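Putative transcriptional regulator (Streptomyces coelicolor A3, PDB 2PQQ) probably acts as a cAMP-responsive transcription factor of the CRP family, of which this N-terminal piece is the cyclic nucleotide-binding domain. Local coordinates at residues A[28-39]-A[95-106]; A[48-59]-A[70-81]. One frame throughout, in Å; residues are numbered along the deposited sequence.

In the fold
Both contacts are antiparallel pairings within the cyclic nucleotide-binding domain, and along the chain contact 2 is nested inside the loop closed by contact 1. They share two sheets: strand 101-107 lies beside strand 45-54, and strand 94-97 beside strand 57-62. At the seam Lys102 of contact 1 pairs its backbone with Thr53 of contact 2. Contact 1 sits nearer the edge of the chain, with Val31, Leu33 and Leu103 on the inward face and polar residues such as Glu30 and Thr32 mainly on the other, where Leu104 is buried. Contact 2 lies closer to the centre and is chiefly aliphatic, with valines, Leu59 and Ile80 inside, and it also meets other subunits, whereas none touches contact 1.

Contact 1 (A[28-39]-A[95-106]); sequences MSEVTLARGDTL and GTALTEVKLLAL
Leu103 meets Val31 and Leu39 in the apolar centre. Its CD1 methyl packs on Val31 CG1 at 3.7 Å, while CD2 reaches Leu39 CD2 at 3.9 Å. Leu33, with CG beside its backbone N (chi1 -55°), carries CD1 to Ala97 CB at 3.8 Å; the small alanine suits a place where its methyl also lies 3.4 Å from Ala34 O. At the far end Met28, a selenomethionine, crosses Leu104 at about a right angle, SE lying 3.9 Å from Leu104 CB. Paired amides of Ser29 with Ala105, Val31 with Leu103 and Leu33 with Val101 hold this packing in register. On the face of Thr32 and Lys102, which also carries the buried Leu104, those two side chains run alongside each other. Beyond them a type II turn from Ala34 to Asp37 needs glycine at Gly36, and the Gly36 amide N bonds to Ala97 O at 2.8 Å. Asp37 OD2 accepts the Ala34 amide from above the carboxylate plane, bracing the turn. Strand 45-54 flanks strand 101-107, putting Tyr50 against Leu39 and Ala105; helix 18-27 meets Leu104 and Leu106, and strand 57-62 borders strand 94-97.

Contact 2 (A[48-59]-A[70-81]); sequences RLYVVTEGKVKL and MLAVVGPSELIG
Ile80 points its CD1 methyl between Val52 and Val57, at a slant to both, 3.8 Å from Val52 CG2 and 3.9 Å from Val57 CB. With CG1 anti to the carbonyl carbon (chi1 -52°), its other branch, CG2, is left to meet Leu59 CD2, and these two side chains slide past each other in opposite directions. Val74 divides its methyls likewise: CG1 meets Val52 CG2 at 3.8 Å and CG2 reaches Leu59 CD1. Branched aliphatics suit this buried face because each can touch two neighbours at once. Val51 and Leu79 instead lie side by side, pointing the same way, with CG2 and CD1 3.6 Å apart. On the opposite face of the sheet from Leu59, Lys58 stretches across Met70, a selenomethionine, its NZ 3.2 Å from Met70 CB. Shortening Lys58 to an alanine takes away the amino group and is likely to leave CB and CG of Met70 less covered. Ser77 N gives a straight bond (166°) to Val52 O, tying in the type II turn from Gly75 to Glu78. Leu71 and Ala72 both face Leu59, whose O takes the Leu71 amide at 2.7 Å and the Ala72 amide weakly: a classic beta bulge. Strands 57-62 and 68-74 form a beta hairpin, and the whole belongs to the antiparallel beta roll characteristic of cyclic nucleotide-binding domains.

Contact 1 (A[28-39]-A[95-106])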
loop_
_atom_site.group_PDB
_atom_site.type_symbol
_atom_site.label_atom_id
_atom_site.label_comp_id
_atom_site.label_asym_id
_atom_site.label_seq_id
_atom_site.Cartn_x
_atom_site.Cartn_y
_atom_site.Cartn_z
HETATM N N MSE A 28 4.271 32.487 0.190
HETATM C CA MSE A 28 2.956 32.016 0.629
HETATM C C MSE A 28 1.970 33.148 0.912
HETATM O O MSE A 28 2.367 34.293 1.162
HETATM C CB MSE A 28 3.081 31.101 1.856
HETATM C CG MSE A 28 3.818 29.798 1.543
HETATM SE SE MSE A 28 4.241 28.758 3.144
HETATM C CE MSE A 28 2.967 27.305 2.816
ATOM N N SER A 29 0.682 32.820 0.853
ATOM C CA SER A 29 -0.353 33.771 1.235
ATOM C C SER A 29 -1.097 33.356 2.500
ATOM O O SER A 29 -1.268 32.153 2.778
ATOM C CB SER A 29 -1.306 34.057 0.071
ATOM O OG SER A 29 -1.458 32.919 -0.749
ATOM N N GLU A 30 -1.484 34.358 3.288
ATOM C CA GLU A 30 -2.195 34.159 4.542
ATOM C C GLU A 30 -3.667 33.928 4.233
ATOM O O GLU A 30 -4.237 34.609 3.388
ATOM C CB GLU A 30 -2.077 35.409 5.419
ATOM C CG GLU A 30 -1.113 35.293 6.585
ATOM C CD GLU A 30 -1.775 34.649 7.796
ATOM O OE1 GLU A 30 -1.907 33.396 7.803
ATOM O OE2 GLU A 30 -2.162 35.401 8.733
ATOM N N VAL A 31 -4.261 32.945 4.897
ATOM C CA VAL A 31 -5.696 32.688 4.818
ATOM C C VAL A 31 -6.222 32.640 6.276
ATOM O O VAL A 31 -5.559 32.089 7.149
ATOM C CB VAL A 31 -5.986 31.355 4.040
ATOM C CG1 VAL A 31 -7.462 31.045 4.025
ATOM C CG2 VAL A 31 -5.464 31.432 2.602
ATOM N N THR A 32 -7.374 33.247 6.549
ATOM C CA THR A 32 -7.983 33.112 7.875
ATOM C C THR A 32 -9.461 32.753 7.740
ATOM O O THR A 32 -10.193 33.341 6.947
ATOM C CB THR A 32 -7.718 34.362 8.803
ATOM O OG1 THR A 32 -8.646 34.397 9.907
ATOM C CG2 THR A 32 -7.832 35.645 8.014
ATOM N N LEU A 33 -9.864 31.739 8.488
ATOM C CA LEU A 33 -11.213 31.232 8.453
ATOM C C LEU A 33 -11.855 31.491 9.803
ATOM O O LEU A 33 -11.196 31.360 10.820
ATOM C CB LEU A 33 -11.186 29.724 8.223
ATOM C CG LEU A 33 -10.457 29.144 7.036
ATOM C CD1 LEU A 33 -10.511 27.619 7.120
ATOM C CD2 LEU A 33 -11.133 29.656 5.795
ATOM N N ALA A 34 -13.129 31.866 9.797
ATOM C CA ALA A 34 -13.959 31.821 10.998
ATOM C C ALA A 34 -14.502 30.403 11.177
ATOM O O ALA A 34 -14.575 29.626 10.220
ATOM C CB ALA A 34 -15.115 32.801 10.893
ATOM N N ARG A 35 -14.895 30.071 12.396
ATOM C CA ARG A 35 -15.501 28.774 12.693
ATOM C C ARG A 35 -16.696 28.495 11.773
ATOM O O ARG A 35 -17.560 29.363 11.564
ATOM C CB ARG A 35 -15.912 28.722 14.167
ATOM C CG ARG A 35 -16.642 27.459 14.597
ATOM C CD ARG A 35 -17.105 27.556 16.056
ATOM N NE ARG A 35 -16.252 26.780 16.957
ATOM C CZ ARG A 35 -15.365 27.289 17.813
ATOM N NH1 ARG A 35 -15.195 28.600 17.919
ATOM N NH2 ARG A 35 -14.649 26.475 18.578
ATOM N N GLY A 36 -16.738 27.286 11.217
ATOM C CA GLY A 36 -17.792 26.908 10.294
ATOM C C GLY A 36 -17.552 27.367 8.858
ATOM O O GLY A 36 -18.330 27.032 7.962
ATOM N N ASP A 37 -16.503 28.157 8.635
ATOM C CA ASP A 37 -16.063 28.483 7.269
ATOM C C ASP A 37 -15.564 27.218 6.599
ATOM O O ASP A 37 -14.993 26.358 7.268
ATOM C CB ASP A 37 -14.925 29.506 7.279
ATOM C CG ASP A 37 -15.420 30.952 7.339
ATOM O OD1 ASP A 37 -16.638 31.178 7.429
ATOM O OD2 ASP A 37 -14.568 31.868 7.284
ATOM N N THR A 38 -15.780 27.098 5.290
ATOM C CA THR A 38 -15.207 25.989 4.555
ATOM C C THR A 38 -13.960 26.462 3.821
ATOM O O THR A 38 -13.982 27.486 3.131
ATOM C CB THR A 38 -16.196 25.312 3.563
ATOM O OG1 THR A 38 -16.173 26.006 2.310
ATOM C CG2 THR A 38 -17.614 25.276 4.102
ATOM N N LEU A 39 -12.862 25.725 4.001
ATOM C CA LEU A 39 -11.614 25.985 3.272
ATOM C C LEU A 39 -11.752 25.679 1.774
ATOM O O LEU A 39 -11.315 26.455 0.894
ATOM C CB LEU A 39 -10.481 25.129 3.860
ATOM C CG LEU A 39 -9.073 25.323 3.306
ATOM C CD1 LEU A 39 -8.628 26.765 3.514
ATOM C CD2 LEU A 39 -8.107 24.370 3.990
ATOM N N GLY A 95 -12.989 20.735 3.665
ATOM C CA GLY A 95 -12.282 21.157 4.848
ATOM C C GLY A 95 -13.127 22.217 5.498
ATOM O O GLY A 95 -13.464 23.211 4.869
ATOM N N THR A 96 -13.494 21.971 6.750
ATOM C CA THR A 96 -14.348 22.865 7.514
ATOM C C THR A 96 -13.630 23.327 8.792
ATOM O O THR A 96 -13.113 22.526 9.545
ATOM C CB THR A 96 -15.679 22.175 7.833
ATOM O OG1 THR A 96 -16.320 21.841 6.595
ATOM C CG2 THR A 96 -16.605 23.070 8.656
ATOM N N ALA A 97 -13.582 24.634 8.991
ATOM C CA ALA A 97 -12.937 25.220 10.151
ATOM C C ALA A 97 -13.754 24.859 11.395
ATOM O O ALA A 97 -14.969 25.094 11.455
ATOM C CB ALA A 97 -12.833 26.745 9.996
ATOM N N LEU A 98 -13.102 24.259 12.377
ATOM C CA LEU A 98 -13.777 23.969 13.652
ATOM C C LEU A 98 -13.624 25.097 14.643
ATOM O O LEU A 98 -14.348 25.162 15.665
ATOM C CB LEU A 98 -13.223 22.696 14.274
ATOM C CG LEU A 98 -13.467 21.459 13.439
ATOM C CD1 LEU A 98 -12.540 20.331 13.928
ATOM C CD2 LEU A 98 -14.953 21.068 13.494
ATOM N N THR A 99 -12.664 25.971 14.357
ATOM C CA THR A 99 -12.338 27.103 15.218
ATOM C C THR A 99 -11.964 28.267 14.309
ATOM O O THR A 99 -12.092 28.181 13.082
ATOM C CB THR A 99 -11.105 26.793 16.106
ATOM O OG1 THR A 99 -9.994 26.472 15.262
ATOM C CG2 THR A 99 -11.357 25.617 17.018
ATOM N N GLU A 100 -11.518 29.365 14.909
ATOM C CA GLU A 100 -10.753 30.361 14.184
ATOM C C GLU A 100 -9.520 29.642 13.649
ATOM O O GLU A 100 -8.816 28.969 14.399
ATOM C CB GLU A 100 -10.319 31.497 15.109
ATOM C CG GLU A 100 -9.578 32.611 14.383
ATOM C CD GLU A 100 -8.272 32.982 15.048
ATOM O OE1 GLU A 100 -8.290 33.678 16.095
ATOM O OE2 GLU A 100 -7.217 32.588 14.506
ATOM N N VAL A 101 -9.283 29.749 12.347
ATOM C CA VAL A 101 -8.127 29.108 11.735
ATOM C C VAL A 101 -7.309 30.120 10.928
ATOM O O VAL A 101 -7.864 30.989 10.256
ATOM C CB VAL A 101 -8.532 27.933 10.789
ATOM C CG1 VAL A 101 -7.296 27.216 10.237
ATOM C CG2 VAL A 101 -9.442 26.922 11.520
ATOM N N LYS A 102 -5.992 29.990 11.004
ATOM C CA LYS A 102 -5.094 30.689 10.095
ATOM C C LYS A 102 -4.226 29.648 9.411
ATOM O O LYS A 102 -3.848 28.627 10.026
ATOM C CB LYS A 102 -4.235 31.708 10.841
ATOM C CG LYS A 102 -5.003 32.933 11.317
ATOM C CD LYS A 102 -4.102 33.909 12.081
ATOM C CE LYS A 102 -4.901 34.899 12.922
ATOM N NZ LYS A 102 -5.791 35.789 12.095
ATOM N N LEU A 103 -3.961 29.890 8.127
ATOM C CA LEU A 103 -3.175 28.993 7.290
ATOM C C LEU A 103 -2.242 29.802 6.389
ATOM O O LEU A 103 -2.497 30.979 6.117
ATOM C CB LEU A 103 -4.070 28.136 6.375
ATOM C CG LEU A 103 -5.374 27.500 6.876
ATOM C CD1 LEU A 103 -6.539 28.348 6.447
ATOM C CD2 LEU A 103 -5.520 26.117 6.302
ATOM N N LEU A 104 -1.182 29.153 5.924
ATOM C CA LEU A 104 -0.343 29.716 4.870
ATOM C C LEU A 104 -0.537 28.833 3.645
ATOM O O LEU A 104 -0.487 27.619 3.771
ATOM C CB LEU A 104 1.117 29.696 5.314
ATOM C CG LEU A 104 1.425 30.758 6.377
ATOM C CD1 LEU A 104 2.847 30.579 6.929
ATOM C CD2 LEU A 104 1.221 32.163 5.808
ATOM N N ALA A 105 -0.760 29.427 2.487
ATOM C CA ALA A 105 -1.061 28.653 1.278
ATOM C C ALA A 105 0.022 28.823 0.228
ATOM O O ALA A 105 0.526 29.931 0.028
ATOM C CB ALA A 105 -2.403 29.103 0.712
ATOM N N LEU A 106 0.382 27.746 -0.462
ATOM C CA LEU A 106 1.271 27.870 -1.632
ATOM C C LEU A 106 0.558 27.254 -2.831
ATOM O O LEU A 106 0.139 26.105 -2.761
ATOM C CB LEU A 106 2.625 27.180 -1.369
ATOM C CG LEU A 106 3.754 27.367 -2.414
ATOM C CD1 LEU A 106 4.332 28.809 -2.437
ATOM C CD2 LEU A 106 4.877 26.333 -2.254
#

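Contact 2 (A[48-59]-A[70-81])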
loop_
_atom_site.group_PDB
_atom_site.type_symbol
_atom_site.label_atom_id
_atom_site.label_comp_id
_atom_site.label_asym_id
_atom_site.label_seq_id
_atom_site.Cartn_x
_atom_site.Cartn_y
_atom_site.Cartn_z
ATOM N N ARG A 48 -3.519 24.150 -4.463
ATOM C CA ARG A 48 -2.835 24.793 -3.345
ATOM C C ARG A 48 -2.578 23.795 -2.251
ATOM O O ARG A 48 -3.426 22.956 -1.971
ATOM C CB ARG A 48 -3.718 25.879 -2.700
ATOM C CG ARG A 48 -3.854 27.156 -3.433
ATOM C CD ARG A 48 -4.849 28.031 -2.693
ATOM N NE ARG A 48 -4.330 29.382 -2.468
ATOM C CZ ARG A 48 -4.940 30.316 -1.729
ATOM N NH1 ARG A 48 -6.102 30.057 -1.128
ATOM N NH2 ARG A 48 -4.381 31.510 -1.579
ATOM N N LEU A 49 -1.453 23.940 -1.610
ATOM C CA LEU A 49 -1.100 23.317 -0.369
ATOM C C LEU A 49 -1.294 24.315 0.745
ATOM O O LEU A 49 -1.120 25.461 0.516
ATOM C CB LEU A 49 0.360 22.966 -0.478
ATOM C CG LEU A 49 1.319 22.759 0.653
ATOM C CD1 LEU A 49 2.506 22.062 0.134
ATOM C CD2 LEU A 49 1.690 24.012 1.275
ATOM N N TYR A 50 -1.678 23.869 1.930
ATOM C CA TYR A 50 -1.802 24.765 3.083
ATOM C C TYR A 50 -0.986 24.193 4.231
ATOM O O TYR A 50 -0.854 22.974 4.356
ATOM C CB TYR A 50 -3.264 24.907 3.555
ATOM C CG TYR A 50 -4.263 25.413 2.534
ATOM C CD1 TYR A 50 -4.633 26.763 2.490
ATOM C CD2 TYR A 50 -4.866 24.530 1.627
ATOM C CE1 TYR A 50 -5.555 27.231 1.511
ATOM C CE2 TYR A 50 -5.801 24.981 0.671
ATOM C CZ TYR A 50 -6.125 26.324 0.612
ATOM O OH TYR A 50 -7.079 26.739 -0.308
ATOM N N VAL A 51 -0.479 25.033 5.096
ATOM C CA VAL A 51 0.060 24.619 6.373
ATOM C C VAL A 51 -0.783 25.337 7.382
ATOM O O VAL A 51 -0.925 26.510 7.303
ATOM C CB VAL A 51 1.530 25.031 6.514
ATOM C CG1 VAL A 51 2.015 24.798 7.878
ATOM C CG2 VAL A 51 2.395 24.306 5.522
ATOM N N VAL A 52 -1.458 24.596 8.240
ATOM C CA VAL A 52 -2.264 25.239 9.275
ATOM C C VAL A 52 -1.302 25.863 10.295
ATOM O O VAL A 52 -0.407 25.174 10.804
ATOM C CB VAL A 52 -3.213 24.216 10.005
ATOM C CG1 VAL A 52 -3.878 24.856 11.215
ATOM C CG2 VAL A 52 -4.261 23.701 9.065
ATOM N N THR A 53 -1.496 27.136 10.633
ATOM C CA THR A 53 -0.650 27.751 11.665
ATOM C C THR A 53 -1.366 27.963 13.020
ATOM O O THR A 53 -0.714 28.130 14.059
ATOM C CB THR A 53 0.023 29.046 11.164
ATOM O OG1 THR A 53 -0.971 30.047 10.948
ATOM C CG2 THR A 53 0.749 28.793 9.828
ATOM N N GLU A 54 -2.693 27.957 13.003
ATOM C CA GLU A 54 -3.486 27.933 14.244
ATOM C C GLU A 54 -4.911 27.496 13.954
ATOM O O GLU A 54 -5.425 27.709 12.846
ATOM C CB GLU A 54 -3.480 29.285 14.976
ATOM C CG GLU A 54 -4.003 30.478 14.189
ATOM C CD GLU A 54 -3.841 31.799 14.956
ATOM O OE1 GLU A 54 -2.685 32.250 15.168
ATOM O OE2 GLU A 54 -4.872 32.394 15.339
ATOM N N GLY A 55 -5.527 26.877 14.954
ATOM C CA GLY A 55 -6.885 26.368 14.841
ATOM C C GLY A 55 -6.899 24.953 14.299
ATOM O O GLY A 55 -5.849 24.347 14.076
ATOM N N LYS A 56 -8.104 24.434 14.089
ATOM C CA LYS A 56 -8.310 23.080 13.601
ATOM C C LYS A 56 -9.241 23.081 12.398
ATOM O O LYS A 56 -10.278 23.755 12.406
ATOM C CB LYS A 56 -8.920 22.224 14.719
ATOM C CG LYS A 56 -8.018 22.127 15.944
ATOM C CD LYS A 56 -8.659 21.355 17.099
ATOM C CE LYS A 56 -7.636 21.164 18.208
ATOM N NZ LYS A 56 -6.246 21.082 17.631
ATOM N N VAL A 57 -8.854 22.313 11.380
ATOM C CA VAL A 57 -9.657 22.063 10.198
ATOM C C VAL A 57 -10.041 20.574 10.151
ATOM O O VAL A 57 -9.173 19.701 10.122
ATOM C CB VAL A 57 -8.883 22.423 8.902
ATOM C CG1 VAL A 57 -9.712 22.122 7.688
ATOM C CG2 VAL A 57 -8.483 23.894 8.909
ATOM N N LYS A 58 -11.345 20.291 10.140
ATOM C CA LYS A 58 -11.828 18.927 9.946
ATOM C C LYS A 58 -11.973 18.641 8.450
ATOM O O LYS A 58 -12.630 19.395 7.741
ATOM C CB LYS A 58 -13.185 18.732 10.638
ATOM C CG LYS A 58 -13.821 17.381 10.393
ATOM C CD LYS A 58 -15.314 17.461 10.650
ATOM C CE LYS A 58 -16.039 16.335 9.954
ATOM N NZ LYS A 58 -16.389 15.196 10.842
ATOM N N LEU A 59 -11.351 17.567 7.980
ATOM C CA LEU A 59 -11.546 17.121 6.607
ATOM C C LEU A 59 -12.630 16.035 6.578
ATOM O O LEU A 59 -12.634 15.155 7.440
ATOM C CB LEU A 59 -10.229 16.616 6.001
ATOM C CG LEU A 59 -9.115 17.635 5.723
ATOM C CD1 LEU A 59 -7.838 16.926 5.348
ATOM C CD2 LEU A 59 -9.523 18.578 4.612
HETATM N N MSE A 70 -16.123 11.836 8.710
HETATM C CA MSE A 70 -14.889 12.428 9.210
HETATM C C MSE A 70 -13.662 11.717 8.625
HETATM O O MSE A 70 -13.578 10.494 8.622
HETATM C CB MSE A 70 -14.882 12.380 10.748
HETATM C CG MSE A 70 -13.799 13.217 11.442
HETATM SE SE MSE A 70 -12.064 12.368 11.254
HETATM C CE MSE A 70 -11.114 13.054 12.790
ATOM N N LEU A 71 -12.706 12.502 8.143
ATOM C CA LEU A 71 -11.508 11.968 7.503
ATOM C C LEU A 71 -10.224 12.266 8.289
ATOM O O LEU A 71 -9.349 11.406 8.414
ATOM C CB LEU A 71 -11.413 12.545 6.095
ATOM C CG LEU A 71 -10.794 11.711 4.991
ATOM C CD1 LEU A 71 -11.701 11.841 3.793
ATOM C CD2 LEU A 71 -9.383 12.191 4.684
ATOM N N ALA A 72 -10.118 13.491 8.807
ATOM C CA ALA A 72 -8.978 13.931 9.617
ATOM C C ALA A 72 -9.322 15.218 10.358
ATOM O O ALA A 72 -10.260 15.925 9.981
ATOM C CB ALA A 72 -7.738 14.143 8.732
ATOM N N VAL A 73 -8.577 15.513 11.417
ATOM C CA VAL A 73 -8.603 16.843 12.038
ATOM C C VAL A 73 -7.181 17.395 11.993
ATOM O O VAL A 73 -6.256 16.821 12.576
ATOM C CB VAL A 73 -9.151 16.844 13.492
ATOM C CG1 VAL A 73 -8.984 18.227 14.128
ATOM C CG2 VAL A 73 -10.617 16.440 13.522
ATOM N N VAL A 74 -7.010 18.506 11.291
ATOM C CA VAL A 74 -5.684 19.029 11.007
ATOM C C VAL A 74 -5.428 20.273 11.837
ATOM O O VAL A 74 -6.209 21.223 11.793
ATOM C CB VAL A 74 -5.516 19.345 9.494
ATOM C CG1 VAL A 74 -4.115 19.896 9.200
ATOM C CG2 VAL A 74 -5.816 18.121 8.637
ATOM N N GLY A 75 -4.336 20.265 12.600
ATOM C CA GLY A 75 -3.993 21.397 13.456
ATOM C C GLY A 75 -2.656 22.042 13.135
ATOM O O GLY A 75 -2.064 21.767 12.090
ATOM N N PRO A 76 -2.150 22.881 14.054
ATOM C CA PRO A 76 -0.968 23.684 13.750
ATOM C C PRO A 76 0.215 22.841 13.250
ATOM O O PRO A 76 0.511 21.788 13.818
ATOM C CB PRO A 76 -0.658 24.372 15.080
ATOM C CG PRO A 76 -1.981 24.418 15.787
ATOM C CD PRO A 76 -2.614 23.106 15.438
ATOM N N SER A 77 0.828 23.303 12.160
ATOM C CA SER A 77 2.032 22.710 11.549
ATOM C C SER A 77 1.764 21.524 10.624
ATOM O O SER A 77 2.701 20.944 10.092
ATOM C CB SER A 77 3.092 22.348 12.619
ATOM O OG SER A 77 3.038 20.967 12.935
ATOM N N GLU A 78 0.493 21.162 10.433
ATOM C CA GLU A 78 0.139 20.047 9.560
ATOM C C GLU A 78 -0.361 20.532 8.193
ATOM O O GLU A 78 -0.913 21.632 8.071
ATOM C CB GLU A 78 -0.922 19.166 10.212
ATOM C CG GLU A 78 -0.445 18.449 11.487
ATOM C CD GLU A 78 -1.565 17.764 12.230
ATOM O OE1 GLU A 78 -1.810 18.143 13.395
ATOM O OE2 GLU A 78 -2.187 16.831 11.676
ATOM N N LEU A 79 -0.191 19.686 7.177
ATOM C CA LEU A 79 -0.466 20.069 5.808
ATOM C C LEU A 79 -1.843 19.626 5.319
ATOM O O LEU A 79 -2.355 18.589 5.733
ATOM C CB LEU A 79 0.618 19.505 4.882
ATOM C CG LEU A 79 1.922 20.292 4.724
ATOM C CD1 LEU A 79 2.470 20.768 6.060
ATOM C CD2 LEU A 79 2.935 19.407 4.007
ATOM N N ILE A 80 -2.407 20.420 4.413
ATOM C CA ILE A 80 -3.641 20.082 3.708
ATOM C C ILE A 80 -3.348 20.249 2.232
ATOM O O ILE A 80 -2.736 21.269 1.825
ATOM C CB ILE A 80 -4.833 20.997 4.165
ATOM C CG1 ILE A 80 -4.971 20.998 5.702
ATOM C CG2 ILE A 80 -6.139 20.564 3.520
ATOM C CD1 ILE A 80 -6.084 21.947 6.269
ATOM N N GLY A 81 -3.720 19.243 1.434
ATOM C CA GLY A 81 -3.646 19.319 -0.036
ATOM C C GLY A 81 -2.233 19.355 -0.607
ATOM O O GLY A 81 -1.992 19.934 -1.664
#